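Pyrimidine/purine nucleoside phosphorylase (Acinetobacter sp. ADP1, PDB 3HQX) probably catalyses the phosphorolysis of diverse purine and pyrimidine nucleosides, releasing the free base and D-ribose 1-phosphate. Local coordinates at residues 41-47 with 99-105. Sequence-based numbering, arbitrary orientation.
Sequences LGVILPT and TDEVLDY
Gly42 pairs with Tyr105, and Ile44 with Leu103, each through two backbone hydrogen bonds; strands 41-44 and 103-105 run antiparallel (161° between their directions), their axes 4.7 Å apart at closest approach. Val43 and Asp104 form the non-hydrogen-bonded pair between them. Beyond the strand, Thr47 N donates to Thr99 O (2.9 Å) and Thr99 N returns a bond to Thr47 OG1 (3.0 Å), keeping the loops joined past the strand ends. CG of Tyr105 lies between its backbone N and carbonyl carbon (chi1 70°), which turns the ring back over Gly42, whose CA sits 3.8 Å from the ring centroid, offset toward the rim, in a CH-pi contact. On the same face Ile44 reaches three neighbours: CG1 meets Tyr105 CE2, CD1 lies alongside Leu103 CD2 and CG2 packs on Thr99 CG2 (3.6 Å). The opposite face carries Val43, whose CG1 touches Val102 CG1 (3.8 Å) and whose CG2 lies beside Asp104 OD1. That carboxylate is bound by Lys17 and Ser18 of the second subunit, OD2 in a salt bridge with the lysine and OD1 hydrogen-bonded to the serine. The pair thus joins two central strands of the six-stranded sheet in this cupin fold: 26-32 flanks 38-44, 59-63 flanks 103-109, and Ile97 of strand 94-98 packs against Ile44 and Leu103.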
ATOM      1  N   LEU A  41       7.799   0.967  -2.190  1.00  6.11           N
ATOM      2  CA  LEU A  41       6.638   1.132  -3.075  1.00  5.05           C
ATOM      3  C   LEU A  41       5.504   1.729  -2.268  1.00  5.31           C
ATOM      4  O   LEU A  41       5.055   1.117  -1.328  1.00  5.98           O
ATOM      5  CB  LEU A  41       6.235  -0.227  -3.683  1.00  7.41           C
ATOM      6  CG  LEU A  41       5.033  -0.233  -4.614  1.00  8.26           C
ATOM      7  CD1 LEU A  41       5.132   0.736  -5.843  1.00  8.74           C
ATOM      8  CD2 LEU A  41       4.771  -1.673  -5.096  1.00  8.68           C
ATOM      9  N   GLY A  42       5.091   2.931  -2.595  1.00  7.03           N
ATOM     10  CA  GLY A  42       4.165   3.620  -1.687  1.00  8.03           C
ATOM     11  C   GLY A  42       3.070   4.420  -2.366  1.00  7.14           C
ATOM     12  O   GLY A  42       3.087   4.598  -3.587  1.00  5.42           O
ATOM     13  N   VAL A  43       2.132   4.860  -1.518  1.00  6.22           N
ATOM     14  CA  VAL A  43       0.999   5.662  -1.905  1.00  7.00           C
ATOM     15  C   VAL A  43       0.928   6.825  -0.913  1.00  5.48           C
ATOM     16  O   VAL A  43       1.095   6.640   0.304  1.00  7.01           O
ATOM     17  CB  VAL A  43      -0.301   4.841  -1.883  1.00  8.51           C
ATOM     18  CG1 VAL A  43      -1.536   5.764  -2.068  1.00 12.17           C
ATOM     19  CG2 VAL A  43      -0.237   3.706  -2.952  1.00  7.27           C
ATOM     20  N   ILE A  44       0.707   7.997  -1.456  1.00  7.31           N
ATOM     21  CA  ILE A  44       0.337   9.182  -0.654  1.00  6.27           C
ATOM     22  C   ILE A  44      -1.074   9.532  -1.092  1.00  6.30           C
ATOM     23  O   ILE A  44      -1.358   9.685  -2.295  1.00  7.30           O
ATOM     24  CB  ILE A  44       1.264  10.375  -0.878  1.00  6.82           C
ATOM     25  CG1 ILE A  44       2.655  10.043  -0.347  1.00  8.49           C
ATOM     26  CG2 ILE A  44       0.714  11.630  -0.097  1.00  6.96           C
ATOM     27  CD1 ILE A  44       3.689  11.084  -0.594  1.00  8.54           C
ATOM     28  N   LEU A  45      -1.958   9.689  -0.105  1.00  7.83           N
ATOM     29  CA  LEU A  45      -3.329  10.069  -0.344  1.00  8.33           C
ATOM     30  C   LEU A  45      -3.479  11.588  -0.266  1.00  8.26           C
ATOM     31  O   LEU A  45      -2.614  12.242   0.248  1.00  8.91           O
ATOM     32  CB  LEU A  45      -4.189   9.399   0.701  1.00  9.86           C
ATOM     33  CG  LEU A  45      -4.260   7.884   0.712  1.00 10.88           C
ATOM     34  CD1 LEU A  45      -5.132   7.443   1.869  1.00 12.12           C
ATOM     35  CD2 LEU A  45      -4.829   7.401  -0.591  1.00 11.98           C
ATOM     36  N   PRO A  46      -4.566  12.124  -0.801  1.00  8.55           N
ATOM     37  CA  PRO A  46      -4.728  13.580  -0.869  1.00  9.07           C
ATOM     38  C   PRO A  46      -4.508  14.256   0.478  1.00 10.04           C
ATOM     39  O   PRO A  46      -5.002  13.799   1.519  1.00  9.95           O
ATOM     40  CB  PRO A  46      -6.152  13.740  -1.411  1.00  9.27           C
ATOM     41  CG  PRO A  46      -6.348  12.562  -2.204  1.00  9.97           C
ATOM     42  CD  PRO A  46      -5.650  11.439  -1.492  1.00  8.89           C
ATOM     43  N   THR A  47      -3.712  15.321   0.458  1.00 10.59           N
ATOM     44  CA  THR A  47      -3.197  15.955   1.670  1.00 11.83           C
ATOM     45  C   THR A  47      -3.898  17.318   1.808  1.00 12.35           C
ATOM     46  O   THR A  47      -4.356  17.868   0.805  1.00 14.63           O
ATOM     47  CB  THR A  47      -1.664  16.239   1.559  1.00 11.66           C
ATOM     48  OG1 THR A  47      -1.401  17.009   0.379  1.00 14.47           O
ATOM     49  CG2 THR A  47      -0.817  14.999   1.511  1.00 10.71           C
ATOM     50  N   THR A  99      -0.285  16.552  -2.383  1.00  8.52           N
ATOM     51  CA  THR A  99      -0.971  16.039  -3.530  1.00  8.13           C
ATOM     52  C   THR A  99      -2.472  16.165  -3.361  1.00  8.73           C
ATOM     53  O   THR A  99      -2.952  16.166  -2.221  1.00 10.43           O
ATOM     54  CB  THR A  99      -0.590  14.540  -3.785  1.00  8.65           C
ATOM     55  OG1 THR A  99      -1.204  14.129  -5.004  1.00  8.38           O
ATOM     56  CG2 THR A  99      -1.002  13.622  -2.592  1.00  9.01           C
ATOM     57  N   ASP A 100      -3.194  16.316  -4.464  1.00  7.26           N
ATOM     58  CA  ASP A 100      -4.693  16.427  -4.436  1.00  8.26           C
ATOM     59  C   ASP A 100      -5.396  15.131  -4.878  1.00  7.90           C
ATOM     60  O   ASP A 100      -6.637  15.032  -4.881  1.00  7.84           O
ATOM     61  CB  ASP A 100      -5.155  17.577  -5.349  1.00  8.52           C
ATOM     62  CG  ASP A 100      -4.649  18.937  -4.892  1.00 12.55           C
ATOM     63  OD1 ASP A 100      -4.440  19.133  -3.673  1.00 15.44           O
ATOM     64  OD2 ASP A 100      -4.489  19.825  -5.772  1.00 19.50           O
ATOM     65  N   GLU A 101      -4.594  14.159  -5.315  1.00  7.94           N
ATOM     66  CA  GLU A 101      -5.090  12.879  -5.807  1.00  8.18           C
ATOM     67  C   GLU A 101      -4.197  11.771  -5.264  1.00  7.16           C
ATOM     68  O   GLU A 101      -3.165  12.031  -4.643  1.00  8.02           O
ATOM     69  CB  GLU A 101      -5.085  12.802  -7.346  1.00  9.18           C
ATOM     70  CG  GLU A 101      -5.954  13.883  -8.094  1.00 10.61           C
ATOM     71  CD  GLU A 101      -7.407  13.650  -7.983  1.00 13.44           C
ATOM     72  OE1 GLU A 101      -7.827  12.485  -7.819  1.00 17.51           O
ATOM     73  OE2 GLU A 101      -8.151  14.648  -8.142  1.00 15.24           O
ATOM     74  N   VAL A 102      -4.636  10.544  -5.410  1.00  8.15           N
ATOM     75  CA  VAL A 102      -3.745   9.415  -5.100  1.00  7.16           C
ATOM     76  C   VAL A 102      -2.424   9.577  -5.848  1.00  6.75           C
ATOM     77  O   VAL A 102      -2.418   9.844  -7.054  1.00  7.62           O
ATOM     78  CB  VAL A 102      -4.388   8.059  -5.403  1.00  7.40           C
ATOM     79  CG1 VAL A 102      -3.384   6.903  -5.246  1.00  6.98           C
ATOM     80  CG2 VAL A 102      -5.618   7.862  -4.466  1.00  9.41           C
ATOM     81  N   LEU A 103      -1.340   9.420  -5.108  1.00  7.12           N
ATOM     82  CA  LEU A 103       0.006   9.513  -5.652  1.00  6.00           C
ATOM     83  C   LEU A 103       0.737   8.206  -5.415  1.00  6.54           C
ATOM     84  O   LEU A 103       0.946   7.807  -4.252  1.00  8.14           O
ATOM     85  CB  LEU A 103       0.798  10.644  -4.961  1.00  6.51           C
ATOM     86  CG  LEU A 103       2.162  10.969  -5.539  1.00  5.63           C
ATOM     87  CD1 LEU A 103       2.013  11.764  -6.874  1.00  5.92           C
ATOM     88  CD2 LEU A 103       3.097  11.619  -4.515  1.00  7.66           C
ATOM     89  N   ASP A 104       1.110   7.515  -6.496  1.00  6.19           N
ATOM     90  CA  ASP A 104       1.925   6.303  -6.354  1.00  6.52           C
ATOM     91  C   ASP A 104       3.354   6.677  -6.620  1.00  5.39           C
ATOM     92  O   ASP A 104       3.650   7.410  -7.556  1.00  5.17           O
ATOM     93  CB  ASP A 104       1.520   5.239  -7.392  1.00  6.19           C
ATOM     94  CG  ASP A 104       0.116   4.680  -7.133  1.00  7.94           C
ATOM     95  OD1 ASP A 104       0.015   3.623  -6.481  1.00  8.43           O
ATOM     96  OD2 ASP A 104      -0.872   5.280  -7.628  1.00  7.62           O
ATOM     97  N   TYR A 105       4.252   6.140  -5.812  1.00  6.48           N
ATOM     98  CA  TYR A 105       5.676   6.426  -5.960  1.00  7.35           C
ATOM     99  C   TYR A 105       6.551   5.202  -5.672  1.00  7.56           C
ATOM    100  O   TYR A 105       6.125   4.218  -5.033  1.00  8.41           O
ATOM    101  CB  TYR A 105       6.097   7.612  -5.068  1.00  6.60           C
ATOM    102  CG  TYR A 105       6.067   7.266  -3.604  1.00  7.44           C
ATOM    103  CD1 TYR A 105       7.165   6.684  -2.991  1.00  9.81           C
ATOM    104  CD2 TYR A 105       4.937   7.487  -2.839  1.00  8.56           C
ATOM    105  CE1 TYR A 105       7.140   6.291  -1.670  1.00 12.49           C
ATOM    106  CE2 TYR A 105       4.906   7.114  -1.491  1.00 10.54           C
ATOM    107  CZ  TYR A 105       5.995   6.512  -0.933  1.00 10.57           C
ATOM    108  OH  TYR A 105       5.899   6.173   0.396  1.00 11.30           O
TER
HETATM  109  O   HOH W   1       2.124   2.424  -5.290  1.00  6.30           O